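Local coordinates for CBS domain containing membrane protein (Sphaerobacter thermophilus, PDB 4ESY) that is of uncharacterised function, but carries a C-terminal pair of CBS domains that probably serves as a regulatory module of the membrane protein, as in relatives that sense adenosyl ligands, at residues Asp22-Pro27 against Val146-Val151. Numbering follows the deposited sequence.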
ATOM      1  N   ASP B  22       4.106  15.419  12.327  1.00 32.60           N
ATOM      2  CA  ASP B  22       4.312  16.145  11.066  1.00 33.30           C
ATOM      3  C   ASP B  22       3.993  15.298   9.822  1.00 31.21           C
ATOM      4  O   ASP B  22       3.752  15.839   8.767  1.00 32.55           O
ATOM      5  CB  ASP B  22       5.743  16.683  10.957  1.00 38.24           C
ATOM      6  CG  ASP B  22       5.960  17.952  11.759  1.00 44.26           C
ATOM      7  OD1 ASP B  22       4.992  18.495  12.340  1.00 47.01           O
ATOM      8  OD2 ASP B  22       7.111  18.427  11.791  1.00 47.64           O
ATOM      9  N   ILE B  23       4.001  13.975   9.947  1.00 28.20           N
ATOM     10  CA  ILE B  23       3.709  13.138   8.799  1.00 31.11           C
ATOM     11  C   ILE B  23       2.279  12.614   8.794  1.00 32.76           C
ATOM     12  O   ILE B  23       1.853  12.002   7.806  1.00 34.95           O
ATOM     13  CB  ILE B  23       4.713  11.978   8.602  1.00 32.09           C
ATOM     14  CG1 ILE B  23       4.503  10.849   9.610  1.00 33.38           C
ATOM     15  CG2 ILE B  23       6.149  12.498   8.688  1.00 35.87           C
ATOM     16  CD1 ILE B  23       5.418   9.614   9.333  1.00 30.85           C
ATOM     17  N   LEU B  24       1.532  12.882   9.865  1.00 30.71           N
ATOM     18  CA  LEU B  24       0.122  12.514   9.908  1.00 35.52           C
ATOM     19  C   LEU B  24      -0.692  13.596   9.231  1.00 41.89           C
ATOM     20  O   LEU B  24      -1.241  14.465   9.895  1.00 48.61           O
ATOM     21  CB  LEU B  24      -0.351  12.348  11.354  1.00 33.91           C
ATOM     22  CG  LEU B  24       0.347  11.193  12.060  1.00 35.69           C
ATOM     23  CD1 LEU B  24      -0.110  11.093  13.518  1.00 32.86           C
ATOM     24  CD2 LEU B  24       0.088   9.877  11.305  1.00 37.94           C
ATOM     25  N   THR B  25      -0.765  13.552   7.912  1.00 44.34           N
ATOM     26  CA  THR B  25      -1.327  14.666   7.141  1.00 50.44           C
ATOM     27  C   THR B  25      -2.724  14.336   6.634  1.00 51.46           C
ATOM     28  O   THR B  25      -3.359  15.125   5.924  1.00 53.01           O
ATOM     29  CB  THR B  25      -0.442  15.000   5.936  1.00 53.34           C
ATOM     30  OG1 THR B  25      -0.351  13.842   5.102  1.00 54.15           O
ATOM     31  CG2 THR B  25       0.977  15.431   6.394  1.00 50.94           C
ATOM     32  N   SER B  26      -3.203  13.156   6.992  1.00 48.98           N
ATOM     33  CA  SER B  26      -4.558  12.794   6.642  1.00 52.23           C
ATOM     34  C   SER B  26      -5.372  12.654   7.929  1.00 46.30           C
ATOM     35  O   SER B  26      -4.803  12.410   8.996  1.00 40.76           O
ATOM     36  CB  SER B  26      -4.558  11.496   5.815  1.00 57.64           C
ATOM     37  OG  SER B  26      -3.566  10.585   6.277  1.00 59.10           O
ATOM     38  N   PRO B  27      -6.706  12.816   7.831  1.00 44.46           N
ATOM     39  CA  PRO B  27      -7.605  12.714   8.993  1.00 41.64           C
ATOM     40  C   PRO B  27      -7.868  11.271   9.457  1.00 38.56           C
ATOM     41  O   PRO B  27      -8.134  10.414   8.627  1.00 39.37           O
ATOM     42  CB  PRO B  27      -8.897  13.371   8.493  1.00 43.27           C
ATOM     43  CG  PRO B  27      -8.842  13.258   7.019  1.00 44.93           C
ATOM     44  CD  PRO B  27      -7.393  13.336   6.636  1.00 45.38           C
ATOM     45  N   VAL B 146      -6.135   8.027  22.684  1.00 46.71           N
ATOM     46  CA  VAL B 146      -6.866   8.239  21.430  1.00 38.73           C
ATOM     47  C   VAL B 146      -6.008   8.112  20.183  1.00 31.38           C
ATOM     48  O   VAL B 146      -4.996   8.843  20.045  1.00 27.47           O
ATOM     49  CB  VAL B 146      -7.416   9.676  21.402  1.00 39.16           C
ATOM     50  CG1 VAL B 146      -8.055   9.997  20.076  1.00 36.87           C
ATOM     51  CG2 VAL B 146      -8.436   9.884  22.525  1.00 44.70           C
ATOM     52  N   PRO B 147      -6.429   7.239  19.239  1.00 29.28           N
ATOM     53  CA  PRO B 147      -5.718   7.072  17.965  1.00 28.19           C
ATOM     54  C   PRO B 147      -5.701   8.392  17.181  1.00 24.66           C
ATOM     55  O   PRO B 147      -6.689   9.096  17.098  1.00 26.82           O
ATOM     56  CB  PRO B 147      -6.559   6.028  17.198  1.00 30.55           C
ATOM     57  CG  PRO B 147      -7.577   5.526  18.157  1.00 33.13           C
ATOM     58  CD  PRO B 147      -7.707   6.498  19.285  1.00 32.57           C
ATOM     59  N   VAL B 148      -4.579   8.738  16.607  1.00 22.59           N
ATOM     60  CA  VAL B 148      -4.551   9.946  15.806  1.00 22.56           C
ATOM     61  C   VAL B 148      -3.995   9.604  14.448  1.00 23.10           C
ATOM     62  O   VAL B 148      -3.934  10.441  13.574  1.00 25.08           O
ATOM     63  CB  VAL B 148      -3.650  11.036  16.448  1.00 36.19           C
ATOM     64  CG1 VAL B 148      -4.270  11.566  17.737  1.00 37.15           C
ATOM     65  CG2 VAL B 148      -2.271  10.479  16.714  1.00 34.70           C
ATOM     66  N   GLY B 149      -3.585   8.361  14.258  1.00 24.52           N
ATOM     67  CA  GLY B 149      -3.120   7.960  12.947  1.00 25.30           C
ATOM     68  C   GLY B 149      -2.603   6.542  12.920  1.00 26.19           C
ATOM     69  O   GLY B 149      -2.507   5.901  13.963  1.00 25.45           O
ATOM     70  N   ILE B 150      -2.281   6.060  11.717  1.00 26.39           N
ATOM     71  CA  ILE B 150      -1.544   4.812  11.536  1.00 26.35           C
ATOM     72  C   ILE B 150      -0.415   5.114  10.566  1.00 24.31           C
ATOM     73  O   ILE B 150      -0.644   5.687   9.511  1.00 26.32           O
ATOM     74  CB  ILE B 150      -2.396   3.660  10.968  1.00 28.74           C
ATOM     75  CG1 ILE B 150      -3.363   3.109  12.007  1.00 29.28           C
ATOM     76  CG2 ILE B 150      -1.481   2.482  10.545  1.00 31.80           C
ATOM     77  CD1 ILE B 150      -4.382   2.094  11.428  1.00 37.91           C
ATOM     78  N   VAL B 151       0.806   4.784  10.952  1.00 20.16           N
ATOM     79  CA  VAL B 151       1.946   5.044  10.086  1.00 22.13           C
ATOM     80  C   VAL B 151       2.309   3.709   9.435  1.00 24.41           C
ATOM     81  O   VAL B 151       2.416   2.678  10.113  1.00 23.14           O
ATOM     82  CB  VAL B 151       3.134   5.604  10.884  1.00 24.74           C
ATOM     83  CG1 VAL B 151       4.448   5.553  10.043  1.00 25.64           C
ATOM     84  CG2 VAL B 151       2.819   7.019  11.356  1.00 23.05           C
TER
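Leu24 meets the strand 146-151 with both of its methyl groups, CD1 at Val148 and CD2 at Gly149 and Val151. CD1 lies 3.9 Å from Val148 CG2 and is also beside Val148 O. CD2 sits 4.0 Å from Val151 CG2. The same methyl lies over the backbone of Gly149, 4.1 Å from its CA. The CB bond of Leu24 points toward the strand, and chi1 (-65°) sets CG on the N side of the backbone, where both methyls meet it. The side chain crosses both valines at about a right angle. Gly149 matters for its lack of a side chain: a CB there would fall 2.6 Å from Leu24 CD2, a clash. Ile23 joins at its tip. Its CG1 is flanked by N and C of its own backbone (chi1 75°), and the extended end brings CD1 to 4.2 Å from Val151 CG2. That one valine methyl therefore meets both Ile23 and Leu24. No hydrogen bond links the two segments. An alanine in place of Leu24 would probably leave a gap over Gly149 and deprive the Val148 and Val151 methyls of their shared neighbour. Val151 also packs on Ile127 and Met131 of helix 124-134 and on Leu156, while Ile23 rests on Val124 and Leu156. Leu24 is the centre of an inverse gamma turn. Val148 and Gly149 pair with one residue, Val141, across the antiparallel strands, a classic beta bulge. The contact joins the loop after the N-terminal helix to the second CBS motif, consistent with the close association of the two motifs in a tandem CBS pair (Bateman module).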